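Local coordinates for protein 3-oxo-tetronate kinase (Haemophilus influenzae, PDB 1YZY) that phosphorylates 3-oxo-tetronate at its 4-position at the expense of ATP, as a member of the four-carbon acid sugar kinase family, at residues I372-K384 / F399-F412. Numbering follows the deposited sequence.
Sequences IGKQIAPGVPWLK and FGKEDFFEYAQGMF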
loop_
_atom_site.group_PDB
_atom_site.type_symbol
_atom_site.label_atom_id
_atom_site.label_comp_id
_atom_site.label_asym_id
_atom_site.label_seq_id
_atom_site.Cartn_x
_atom_site.Cartn_y
_atom_site.Cartn_z
ATOM N N ILE A 372 6.376 0.796 -8.610
ATOM C CA ILE A 372 5.764 2.040 -8.143
ATOM C C ILE A 372 6.468 3.288 -8.686
ATOM O O ILE A 372 7.705 3.408 -8.622
ATOM C CB ILE A 372 5.807 2.035 -6.601
ATOM C CG1 ILE A 372 5.426 0.650 -6.064
ATOM C CG2 ILE A 372 4.851 3.093 -6.051
ATOM C CD1 ILE A 372 3.939 0.366 -6.059
ATOM N N GLY A 373 5.666 4.199 -9.237
ATOM C CA GLY A 373 6.188 5.418 -9.823
ATOM C C GLY A 373 5.756 6.714 -9.171
ATOM O O GLY A 373 5.254 6.726 -8.047
ATOM N N LYS A 374 5.911 7.805 -9.916
ATOM C CA LYS A 374 5.590 9.146 -9.433
ATOM C C LYS A 374 4.200 9.325 -8.851
ATOM O O LYS A 374 3.207 8.867 -9.407
ATOM C CB LYS A 374 5.842 10.172 -10.529
ATOM C CG LYS A 374 6.211 11.547 -10.023
ATOM C CD LYS A 374 7.008 12.266 -11.084
ATOM C CE LYS A 374 7.261 13.703 -10.718
ATOM N NZ LYS A 374 7.898 14.401 -11.869
ATOM N N GLN A 375 4.152 10.029 -7.727
ATOM C CA GLN A 375 2.917 10.292 -7.013
ATOM C C GLN A 375 2.054 11.361 -7.680
ATOM O O GLN A 375 2.459 12.517 -7.797
ATOM C CB GLN A 375 3.241 10.689 -5.568
ATOM C CG GLN A 375 2.035 10.941 -4.677
ATOM C CD GLN A 375 2.412 11.143 -3.213
ATOM O OE1 GLN A 375 2.822 10.207 -2.527
ATOM N NE2 GLN A 375 2.263 12.366 -2.730
ATOM N N ILE A 376 0.876 10.949 -8.138
ATOM C CA ILE A 376 -0.081 11.847 -8.777
ATOM C C ILE A 376 -0.762 12.642 -7.674
ATOM O O ILE A 376 -0.996 13.844 -7.798
ATOM C CB ILE A 376 -1.162 11.049 -9.553
ATOM C CG1 ILE A 376 -0.522 10.259 -10.689
ATOM C CG2 ILE A 376 -2.227 11.979 -10.100
ATOM C CD1 ILE A 376 -1.472 9.300 -11.346
ATOM N N ALA A 377 -1.121 11.934 -6.611
ATOM C CA ALA A 377 -1.773 12.512 -5.445
ATOM C C ALA A 377 -1.445 11.583 -4.274
ATOM O O ALA A 377 -1.020 10.443 -4.486
ATOM C CB ALA A 377 -3.285 12.594 -5.665
ATOM N N PRO A 378 -1.591 12.068 -3.026
ATOM C CA PRO A 378 -1.280 11.185 -1.896
ATOM C C PRO A 378 -2.144 9.932 -1.985
ATOM O O PRO A 378 -3.377 10.018 -2.006
ATOM C CB PRO A 378 -1.648 12.042 -0.677
ATOM C CG PRO A 378 -1.415 13.437 -1.155
ATOM C CD PRO A 378 -2.015 13.397 -2.547
ATOM N N GLY A 379 -1.485 8.781 -2.063
ATOM C CA GLY A 379 -2.190 7.516 -2.156
ATOM C C GLY A 379 -2.446 7.055 -3.581
ATOM O O GLY A 379 -2.956 5.956 -3.791
ATOM N N VAL A 380 -2.095 7.883 -4.562
ATOM C CA VAL A 380 -2.299 7.525 -5.962
ATOM C C VAL A 380 -1.033 7.645 -6.821
ATOM O O VAL A 380 -0.822 8.652 -7.494
ATOM C CB VAL A 380 -3.412 8.383 -6.621
ATOM C CG1 VAL A 380 -3.846 7.757 -7.935
ATOM C CG2 VAL A 380 -4.602 8.529 -5.692
ATOM N N PRO A 381 -0.131 6.656 -6.742
ATOM C CA PRO A 381 1.080 6.736 -7.562
ATOM C C PRO A 381 0.838 6.154 -8.972
ATOM O O PRO A 381 -0.204 5.538 -9.235
ATOM C CB PRO A 381 2.066 5.870 -6.774
ATOM C CG PRO A 381 1.186 4.808 -6.210
ATOM C CD PRO A 381 -0.007 5.596 -5.721
ATOM N N TRP A 382 1.767 6.408 -9.887
ATOM C CA TRP A 382 1.667 5.854 -11.227
ATOM C C TRP A 382 2.244 4.452 -11.107
ATOM O O TRP A 382 3.215 4.241 -10.375
ATOM C CB TRP A 382 2.481 6.679 -12.236
ATOM C CG TRP A 382 1.637 7.610 -13.036
ATOM C CD1 TRP A 382 1.691 8.976 -13.038
ATOM C CD2 TRP A 382 0.559 7.245 -13.911
ATOM N NE1 TRP A 382 0.705 9.488 -13.855
ATOM C CE2 TRP A 382 -0.004 8.449 -14.402
ATOM C CE3 TRP A 382 0.010 6.021 -14.327
ATOM C CZ2 TRP A 382 -1.092 8.462 -15.291
ATOM C CZ3 TRP A 382 -1.069 6.034 -15.209
ATOM C CH2 TRP A 382 -1.608 7.249 -15.680
ATOM N N LEU A 383 1.645 3.497 -11.810
ATOM C CA LEU A 383 2.098 2.114 -11.759
ATOM C C LEU A 383 2.464 1.590 -13.146
ATOM O O LEU A 383 2.176 2.213 -14.157
ATOM C CB LEU A 383 0.985 1.228 -11.188
ATOM C CG LEU A 383 0.309 1.529 -9.849
ATOM C CD1 LEU A 383 -0.934 0.642 -9.676
ATOM C CD2 LEU A 383 1.287 1.299 -8.706
ATOM N N LYS A 384 3.176 0.477 -13.174
ATOM C CA LYS A 384 3.512 -0.174 -14.421
ATOM C C LYS A 384 3.603 -1.639 -14.088
ATOM O O LYS A 384 4.300 -2.025 -13.158
ATOM C CB LYS A 384 4.826 0.286 -15.031
ATOM C CG LYS A 384 4.970 -0.256 -16.462
ATOM C CD LYS A 384 6.329 -0.013 -17.073
ATOM C CE LYS A 384 7.341 -1.065 -16.642
ATOM N NZ LYS A 384 6.945 -2.440 -17.062
ATOM N N PHE A 399 -9.384 9.695 -2.562
ATOM C CA PHE A 399 -8.141 10.374 -2.916
ATOM C C PHE A 399 -8.249 11.352 -4.080
ATOM O O PHE A 399 -9.244 11.375 -4.800
ATOM C CB PHE A 399 -7.049 9.343 -3.213
ATOM C CG PHE A 399 -6.898 8.284 -2.152
ATOM C CD1 PHE A 399 -7.401 8.475 -0.869
ATOM C CD2 PHE A 399 -6.258 7.087 -2.445
ATOM C CE1 PHE A 399 -7.271 7.492 0.105
ATOM C CE2 PHE A 399 -6.122 6.095 -1.477
ATOM C CZ PHE A 399 -6.631 6.299 -0.199
ATOM N N GLY A 400 -7.198 12.150 -4.254
ATOM C CA GLY A 400 -7.144 13.122 -5.333
ATOM C C GLY A 400 -7.947 14.398 -5.165
ATOM O O GLY A 400 -8.954 14.436 -4.456
ATOM N N LYS A 401 -7.450 15.474 -5.765
ATOM C CA LYS A 401 -8.143 16.758 -5.718
ATOM C C LYS A 401 -9.171 16.754 -6.847
ATOM O O LYS A 401 -9.217 15.816 -7.638
ATOM C CB LYS A 401 -7.159 17.921 -5.902
ATOM C CG LYS A 401 -6.186 18.127 -4.739
ATOM C CD LYS A 401 -5.181 19.259 -5.005
ATOM C CE LYS A 401 -4.063 18.864 -5.986
ATOM N NZ LYS A 401 -4.514 18.625 -7.396
ATOM N N GLU A 402 -9.951 17.824 -6.958
ATOM C CA GLU A 402 -10.983 17.918 -7.987
ATOM C C GLU A 402 -10.514 17.654 -9.417
ATOM O O GLU A 402 -11.196 16.978 -10.187
ATOM C CB GLU A 402 -11.645 19.290 -7.944
ATOM C CG GLU A 402 -12.389 19.585 -6.667
ATOM C CD GLU A 402 -12.887 21.011 -6.630
ATOM O OE1 GLU A 402 -12.283 21.829 -5.901
ATOM O OE2 GLU A 402 -13.870 21.315 -7.343
ATOM N N ASP A 403 -9.378 18.238 -9.781
ATOM C CA ASP A 403 -8.836 18.085 -11.124
ATOM C C ASP A 403 -7.982 16.829 -11.316
ATOM O O ASP A 403 -7.100 16.807 -12.177
ATOM C CB ASP A 403 -8.027 19.334 -11.496
ATOM C CG ASP A 403 -6.707 19.444 -10.732
ATOM O OD1 ASP A 403 -5.769 20.056 -11.288
ATOM O OD2 ASP A 403 -6.595 18.925 -9.597
ATOM N N PHE A 404 -8.257 15.784 -10.543
ATOM C CA PHE A 404 -7.480 14.557 -10.638
ATOM C C PHE A 404 -7.310 13.927 -12.025
ATOM O O PHE A 404 -6.184 13.634 -12.436
ATOM C CB PHE A 404 -8.007 13.496 -9.672
ATOM C CG PHE A 404 -7.333 12.164 -9.830
ATOM C CD1 PHE A 404 -6.017 11.982 -9.410
ATOM C CD2 PHE A 404 -7.978 11.115 -10.482
ATOM C CE1 PHE A 404 -5.349 10.778 -9.647
ATOM C CE2 PHE A 404 -7.317 9.909 -10.724
ATOM C CZ PHE A 404 -5.999 9.741 -10.306
ATOM N N PHE A 405 -8.407 13.677 -12.736
ATOM C CA PHE A 405 -8.288 13.035 -14.049
ATOM C C PHE A 405 -7.359 13.694 -15.045
ATOM O O PHE A 405 -6.485 13.020 -15.595
ATOM C CB PHE A 405 -9.654 12.762 -14.670
ATOM C CG PHE A 405 -10.461 11.763 -13.904
ATOM C CD1 PHE A 405 -9.885 10.568 -13.488
ATOM C CD2 PHE A 405 -11.772 12.037 -13.548
ATOM C CE1 PHE A 405 -10.600 9.662 -12.723
ATOM C CE2 PHE A 405 -12.499 11.139 -12.786
ATOM C CZ PHE A 405 -11.909 9.946 -12.369
ATOM N N GLU A 406 -7.530 14.995 -15.278
ATOM C CA GLU A 406 -6.653 15.699 -16.216
ATOM C C GLU A 406 -5.235 15.846 -15.664
ATOM O O GLU A 406 -4.257 15.741 -16.415
ATOM C CB GLU A 406 -7.229 17.060 -16.620
ATOM C CG GLU A 406 -7.411 18.064 -15.502
ATOM C CD GLU A 406 -7.788 19.444 -16.032
ATOM O OE1 GLU A 406 -6.963 20.060 -16.749
ATOM O OE2 GLU A 406 -8.916 19.907 -15.741
ATOM N N TYR A 407 -5.128 16.062 -14.353
ATOM C CA TYR A 407 -3.824 16.207 -13.701
ATOM C C TYR A 407 -2.960 14.957 -13.866
ATOM O O TYR A 407 -1.771 15.057 -14.187
ATOM C CB TYR A 407 -3.972 16.530 -12.211
ATOM C CG TYR A 407 -2.641 16.783 -11.546
ATOM C CD1 TYR A 407 -1.816 17.822 -11.981
ATOM C CD2 TYR A 407 -2.171 15.947 -10.536
ATOM C CE1 TYR A 407 -0.554 18.019 -11.435
ATOM C CE2 TYR A 407 -0.904 16.135 -9.976
ATOM C CZ TYR A 407 -0.098 17.174 -10.435
ATOM O OH TYR A 407 1.166 17.362 -9.915
ATOM N N ALA A 408 -3.549 13.796 -13.586
ATOM C CA ALA A 408 -2.857 12.522 -13.722
ATOM C C ALA A 408 -2.188 12.419 -15.094
ATOM O O ALA A 408 -1.103 11.849 -15.230
ATOM C CB ALA A 408 -3.842 11.387 -13.538
ATOM N N GLN A 409 -2.854 12.968 -16.109
ATOM C CA GLN A 409 -2.348 12.958 -17.478
ATOM C C GLN A 409 -1.379 14.106 -17.756
ATOM O O GLN A 409 -0.398 13.945 -18.486
ATOM C CB GLN A 409 -3.512 13.041 -18.458
ATOM C CG GLN A 409 -4.556 11.984 -18.231
ATOM C CD GLN A 409 -5.669 12.050 -19.240
ATOM O OE1 GLN A 409 -6.831 12.217 -18.882
ATOM N NE2 GLN A 409 -5.321 11.904 -20.517
ATOM N N GLY A 410 -1.680 15.270 -17.192
ATOM C CA GLY A 410 -0.837 16.430 -17.389
ATOM C C GLY A 410 0.638 16.229 -17.097
ATOM O O GLY A 410 1.479 16.782 -17.802
ATOM N N MET A 411 0.970 15.451 -16.071
ATOM C CA MET A 411 2.372 15.245 -15.726
ATOM C C MET A 411 3.240 14.480 -16.725
ATOM O O MET A 411 4.459 14.672 -16.739
ATOM C CB MET A 411 2.528 14.671 -14.312
ATOM C CG MET A 411 1.898 13.310 -14.070
ATOM S SD MET A 411 2.068 12.853 -12.331
ATOM C CE MET A 411 0.734 13.826 -11.626
ATOM N N PHE A 412 2.650 13.605 -17.537
ATOM C CA PHE A 412 3.456 12.878 -18.516
ATOM C C PHE A 412 3.285 13.374 -19.954
ATOM O O PHE A 412 3.649 12.683 -20.912
ATOM C CB PHE A 412 3.266 11.352 -18.406
ATOM C CG PHE A 412 1.940 10.843 -18.909
ATOM C CD1 PHE A 412 0.805 10.898 -18.107
ATOM C CD2 PHE A 412 1.840 10.256 -20.169
ATOM C CE1 PHE A 412 -0.404 10.375 -18.547
ATOM C CE2 PHE A 412 0.635 9.730 -20.618
ATOM C CZ PHE A 412 -0.489 9.790 -19.804
HETATM O O HOH W 1 -5.276 12.107 -2.050
#
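W382 turns the edge of its indole to the helix 404-410: A408 O and M411 SD both lie near the ring plane, and I376 CD1 sits 3.3 Å above one face, displaced toward the rim. NE1 donates to A408 O at 3.3 Å, with an N-H...O angle of 138°; the oxygen is almost exactly in the indole plane, so the bond is long and bent but coplanar with its donor. M411 SD, 85° off the normal of the five-membered ring of W382, makes an edge-on Met-aromatic contact. F412, poorly ordered, brings CE1 to 3.8 Å from W382 CZ2, an oblique pair with nearly perpendicular planes. The Y407 ring also works by its edge, placing CE2 3.2 Å from I376 O. Between these rings I376 forms the hub. With CG2 anti to the backbone N (chi1, measured to CG1, is -63°), that methyl reaches F404 CE1 at 3.4 Å and touches A408, while M411, bent about its last torsion, brings CE to 3.6 Å from I376 CA.

I376 N and, weakly, A377 N both donate to V380 O, the pattern of a classic beta bulge, next to the type II turn 377-380 that joins the antiparallel strands 369-375 and 380-385. Helix 404-410 packs through F404 and A408 on this hairpin of the nucleotide-binding C-terminal domain, and helix 257-266 meets F404 through Q262. The V380 methyls diverge: CG1 meets F404 CE1 and CZ, whereas CG2 lies 3.6 Å from F399 CB, near the plane of that phenyl ring. A water links the turn to the segment 399-412, donating to P378 O and accepting from G400 N. The F399 side chain lies about 6 Å from G397, an ATP-binding residue by similarity, so this end is probably near the nucleotide site.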